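Local atomic coordinates of lipase 2 (Yarrowia lipolytica, PDB entry 4JEI), a protein that probably hydrolyses triacylglycerols, as a secreted yeast lipase of the class 3 family with the alpha/beta hydrolase fold. Residues 223-228 and 290-295. The protein carries 2 engineered substitutions. Residues are numbered along the deposited sequence; the frame is centred on the assembly and turned at random.
Sequences YRITHR and LQYFVT
Beside what is probably the Ser-His-Asp triad of this alpha/beta hydrolase fold (Ser162, Asp230, His289), the ring of Tyr292, in the loop after helix 285-290, lies against Ile225, Thr226 and His227 at the end of the central strand 222-227. With CG beside the backbone N and anti to the carbonyl carbon (chi1 -79°), the ring of Tyr292 is carried across to the strand, although the CB bond does not itself aim there. CB of His227 sits over one face of that ring, 3.9 Å from its centroid and 27° off the normal, a CH-pi contact. The imidazole continues the approach as an edge-to-face pair, its edge toward the tyrosine face, with centroids 5.8 Å apart and planes at 68°. Tyr292 CD2 meets Ile225 CG2 at 3.7 Å, the methyl lying at the ring's edge; Phe293 CE2 touches this same methyl at 4.1 Å. Gln291 takes the histidine differently: its backbone O stands over one face of the imidazole, toward the rim, 3.2 Å from His227 CG, while its amide NE2 comes 3.3 Å from His227 CE1, the amide turned steeply against the ring. The imidazole nitrogens are bonded to backbone carbonyls, ND1 to Asn288 O and, weakly, NE2 to Trp252 O, which should help set the turn of the ring. Tyr292 OH, 3.1 Å from His227 N, is hydrogen-bonded to Asp230 OD2. An alanine in place of Tyr292 would be likely to leave Asp230 without this phenolic partner and open a gap against Ile225 CG2 and His227 CB. The contact thus joins apolar ring packing to a polar end: the buried phenol is gripped on its face and edge, and its hydroxyl is consistent with a second-shell group that helps position the presumed triad aspartate.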
ATOM      1  N   TYR A 223       2.672  -7.260  -2.091  1.00 48.31           N
ATOM      2  CA  TYR A 223       1.253  -7.604  -2.181  1.00 47.50           C
ATOM      3  C   TYR A 223       0.421  -6.356  -2.411  1.00 51.16           C
ATOM      4  O   TYR A 223       0.475  -5.409  -1.621  1.00 50.69           O
ATOM      5  CB  TYR A 223       0.770  -8.323  -0.910  1.00 48.37           C
ATOM      6  CG  TYR A 223       1.442  -9.649  -0.654  1.00 49.64           C
ATOM      7  CD1 TYR A 223       1.018 -10.807  -1.298  1.00 51.76           C
ATOM      8  CD2 TYR A 223       2.504  -9.754   0.243  1.00 50.14           C
ATOM      9  CE1 TYR A 223       1.632 -12.033  -1.063  1.00 53.12           C
ATOM     10  CE2 TYR A 223       3.130 -10.975   0.485  1.00 50.93           C
ATOM     11  CZ  TYR A 223       2.689 -12.112  -0.172  1.00 58.69           C
ATOM     12  OH  TYR A 223       3.289 -13.322   0.065  1.00 61.74           O
ATOM     13  N   ARG A 224      -0.343  -6.361  -3.505  1.00 47.68           N
ATOM     14  CA  ARG A 224      -1.228  -5.275  -3.884  1.00 47.34           C
ATOM     15  C   ARG A 224      -2.664  -5.765  -3.728  1.00 51.27           C
ATOM     16  O   ARG A 224      -3.138  -6.549  -4.550  1.00 50.58           O
ATOM     17  CB  ARG A 224      -0.945  -4.871  -5.331  1.00 47.46           C
ATOM     18  CG  ARG A 224       0.063  -3.738  -5.491  1.00 55.32           C
ATOM     19  CD  ARG A 224       0.264  -3.309  -6.946  1.00 54.88           C
ATOM     20  NE  ARG A 224      -0.985  -3.317  -7.719  1.00 52.61           N
ATOM     21  CZ  ARG A 224      -1.315  -4.265  -8.596  1.00 65.85           C
ATOM     22  NH1 ARG A 224      -0.501  -5.277  -8.831  1.00 54.09           N
ATOM     23  NH2 ARG A 224      -2.479  -4.200  -9.232  1.00 54.85           N
ATOM     24  N   ILE A 225      -3.331  -5.372  -2.640  1.00 48.03           N
ATOM     25  CA  ILE A 225      -4.700  -5.826  -2.384  1.00 47.74           C
ATOM     26  C   ILE A 225      -5.715  -4.921  -3.072  1.00 51.86           C
ATOM     27  O   ILE A 225      -5.698  -3.704  -2.874  1.00 52.01           O
ATOM     28  CB  ILE A 225      -5.007  -6.106  -0.882  1.00 50.68           C
ATOM     29  CG1 ILE A 225      -3.943  -7.038  -0.261  1.00 50.75           C
ATOM     30  CG2 ILE A 225      -6.418  -6.700  -0.702  1.00 51.46           C
ATOM     31  CD1 ILE A 225      -3.927  -7.079   1.233  1.00 56.37           C
ATOM     32  N   THR A 226      -6.560  -5.524  -3.924  1.00 48.19           N
ATOM     33  CA  THR A 226      -7.609  -4.840  -4.680  1.00 47.81           C
ATOM     34  C   THR A 226      -8.965  -5.467  -4.352  1.00 52.08           C
ATOM     35  O   THR A 226      -9.020  -6.610  -3.899  1.00 51.64           O
ATOM     36  CB  THR A 226      -7.308  -4.860  -6.173  1.00 52.78           C
ATOM     37  OG1 THR A 226      -7.326  -6.210  -6.618  1.00 52.81           O
ATOM     38  CG2 THR A 226      -5.980  -4.205  -6.519  1.00 50.38           C
ATOM     39  N   HIS A 227     -10.052  -4.724  -4.581  1.00 49.14           N
ATOM     40  CA  HIS A 227     -11.406  -5.168  -4.269  1.00 49.05           C
ATOM     41  C   HIS A 227     -12.366  -4.910  -5.433  1.00 53.99           C
ATOM     42  O   HIS A 227     -12.183  -3.943  -6.173  1.00 53.72           O
ATOM     43  CB  HIS A 227     -11.866  -4.469  -2.968  1.00 49.49           C
ATOM     44  CG  HIS A 227     -13.323  -4.575  -2.651  1.00 52.60           C
ATOM     45  ND1 HIS A 227     -14.109  -3.450  -2.520  1.00 54.34           N
ATOM     46  CD2 HIS A 227     -14.088  -5.668  -2.437  1.00 54.01           C
ATOM     47  CE1 HIS A 227     -15.325  -3.888  -2.241  1.00 53.59           C
ATOM     48  NE2 HIS A 227     -15.361  -5.217  -2.185  1.00 53.77           N
ATOM     49  N   ARG A 228     -13.374  -5.800  -5.597  1.00 51.12           N
ATOM     50  CA  ARG A 228     -14.446  -5.709  -6.591  1.00 51.30           C
ATOM     51  C   ARG A 228     -15.126  -4.349  -6.484  1.00 55.63           C
ATOM     52  O   ARG A 228     -15.550  -3.953  -5.393  1.00 55.19           O
ATOM     53  CB  ARG A 228     -15.513  -6.777  -6.306  1.00 52.67           C
ATOM     54  CG  ARG A 228     -15.472  -7.989  -7.214  1.00 65.22           C
ATOM     55  CD  ARG A 228     -16.794  -8.298  -7.908  1.00 74.79           C
ATOM     56  NE  ARG A 228     -17.971  -7.792  -7.195  1.00 81.92           N
ATOM     57  CZ  ARG A 228     -19.226  -7.997  -7.580  1.00 94.95           C
ATOM     58  NH1 ARG A 228     -19.484  -8.721  -8.664  1.00 83.52           N
ATOM     59  NH2 ARG A 228     -20.231  -7.481  -6.886  1.00 80.31           N
ATOM     60  N   LEU A 290     -13.567   1.380   0.526  1.00 50.53           N
ATOM     61  CA  LEU A 290     -13.452   1.152   1.968  1.00 50.30           C
ATOM     62  C   LEU A 290     -13.418  -0.322   2.372  1.00 54.20           C
ATOM     63  O   LEU A 290     -12.885  -0.647   3.428  1.00 54.26           O
ATOM     64  CB  LEU A 290     -14.597   1.862   2.727  1.00 50.36           C
ATOM     65  CG  LEU A 290     -14.978   3.282   2.307  1.00 54.86           C
ATOM     66  CD1 LEU A 290     -16.232   3.728   3.010  1.00 55.04           C
ATOM     67  CD2 LEU A 290     -13.851   4.260   2.541  1.00 57.19           C
ATOM     68  N   GLN A 291     -13.984  -1.205   1.548  1.00 50.16           N
ATOM     69  CA  GLN A 291     -14.118  -2.624   1.867  1.00 49.58           C
ATOM     70  C   GLN A 291     -12.905  -3.501   1.566  1.00 52.30           C
ATOM     71  O   GLN A 291     -12.839  -4.140   0.515  1.00 51.79           O
ATOM     72  CB  GLN A 291     -15.423  -3.185   1.279  1.00 51.06           C
ATOM     73  CG  GLN A 291     -16.661  -2.365   1.666  1.00 65.23           C
ATOM     74  CD  GLN A 291     -17.806  -2.552   0.706  1.00 84.93           C
ATOM     75  OE1 GLN A 291     -18.874  -3.048   1.069  1.00 81.92           O
ATOM     76  NE2 GLN A 291     -17.616  -2.154  -0.541  1.00 77.10           N
ATOM     77  N   TYR A 292     -11.965  -3.558   2.523  1.00 48.60           N
ATOM     78  CA  TYR A 292     -10.741  -4.365   2.447  1.00 48.06           C
ATOM     79  C   TYR A 292     -10.604  -5.205   3.716  1.00 52.82           C
ATOM     80  O   TYR A 292      -9.873  -4.823   4.633  1.00 52.98           O
ATOM     81  CB  TYR A 292      -9.514  -3.464   2.205  1.00 48.66           C
ATOM     82  CG  TYR A 292      -9.380  -3.050   0.759  1.00 49.25           C
ATOM     83  CD1 TYR A 292      -9.964  -1.877   0.291  1.00 50.66           C
ATOM     84  CD2 TYR A 292      -8.724  -3.863  -0.158  1.00 49.98           C
ATOM     85  CE1 TYR A 292      -9.881  -1.514  -1.051  1.00 50.60           C
ATOM     86  CE2 TYR A 292      -8.640  -3.514  -1.502  1.00 50.70           C
ATOM     87  CZ  TYR A 292      -9.217  -2.338  -1.945  1.00 57.04           C
ATOM     88  OH  TYR A 292      -9.136  -2.014  -3.276  1.00 56.20           O
ATOM     89  N   PHE A 293     -11.357  -6.337   3.779  1.00 49.75           N
ATOM     90  CA  PHE A 293     -11.478  -7.274   4.917  1.00 49.89           C
ATOM     91  C   PHE A 293     -12.197  -6.587   6.083  1.00 54.87           C
ATOM     92  O   PHE A 293     -13.167  -7.116   6.623  1.00 54.82           O
ATOM     93  CB  PHE A 293     -10.119  -7.854   5.375  1.00 51.58           C
ATOM     94  CG  PHE A 293      -9.380  -8.662   4.336  1.00 52.78           C
ATOM     95  CD1 PHE A 293      -9.581 -10.034   4.225  1.00 55.47           C
ATOM     96  CD2 PHE A 293      -8.458  -8.058   3.488  1.00 54.54           C
ATOM     97  CE1 PHE A 293      -8.887 -10.784   3.271  1.00 56.23           C
ATOM     98  CE2 PHE A 293      -7.770  -8.808   2.529  1.00 57.39           C
ATOM     99  CZ  PHE A 293      -7.994 -10.165   2.423  1.00 55.59           C
ATOM    100  N   VAL A 294     -11.708  -5.399   6.440  1.00 51.97           N
ATOM    101  CA  VAL A 294     -12.179  -4.487   7.476  1.00 52.01           C
ATOM    102  C   VAL A 294     -12.607  -3.218   6.715  1.00 55.49           C
ATOM    103  O   VAL A 294     -12.050  -2.947   5.647  1.00 55.28           O
ATOM    104  CB  VAL A 294     -10.981  -4.209   8.437  1.00 56.45           C
ATOM    105  CG1 VAL A 294     -11.309  -3.155   9.489  1.00 56.64           C
ATOM    106  CG2 VAL A 294     -10.502  -5.494   9.103  1.00 56.66           C
ATOM    107  N   THR A 295     -13.602  -2.466   7.226  1.00 51.17           N
ATOM    108  CA  THR A 295     -14.009  -1.210   6.594  1.00 50.32           C
ATOM    109  C   THR A 295     -12.956  -0.142   6.879  1.00 54.58           C
ATOM    110  O   THR A 295     -12.802   0.300   8.015  1.00 54.70           O
ATOM    111  CB  THR A 295     -15.500  -0.806   6.819  1.00 57.59           C
ATOM    112  OG1 THR A 295     -15.607   0.615   6.928  1.00 55.29           O
ATOM    113  CG2 THR A 295     -16.144  -1.460   8.032  1.00 56.72           C
TER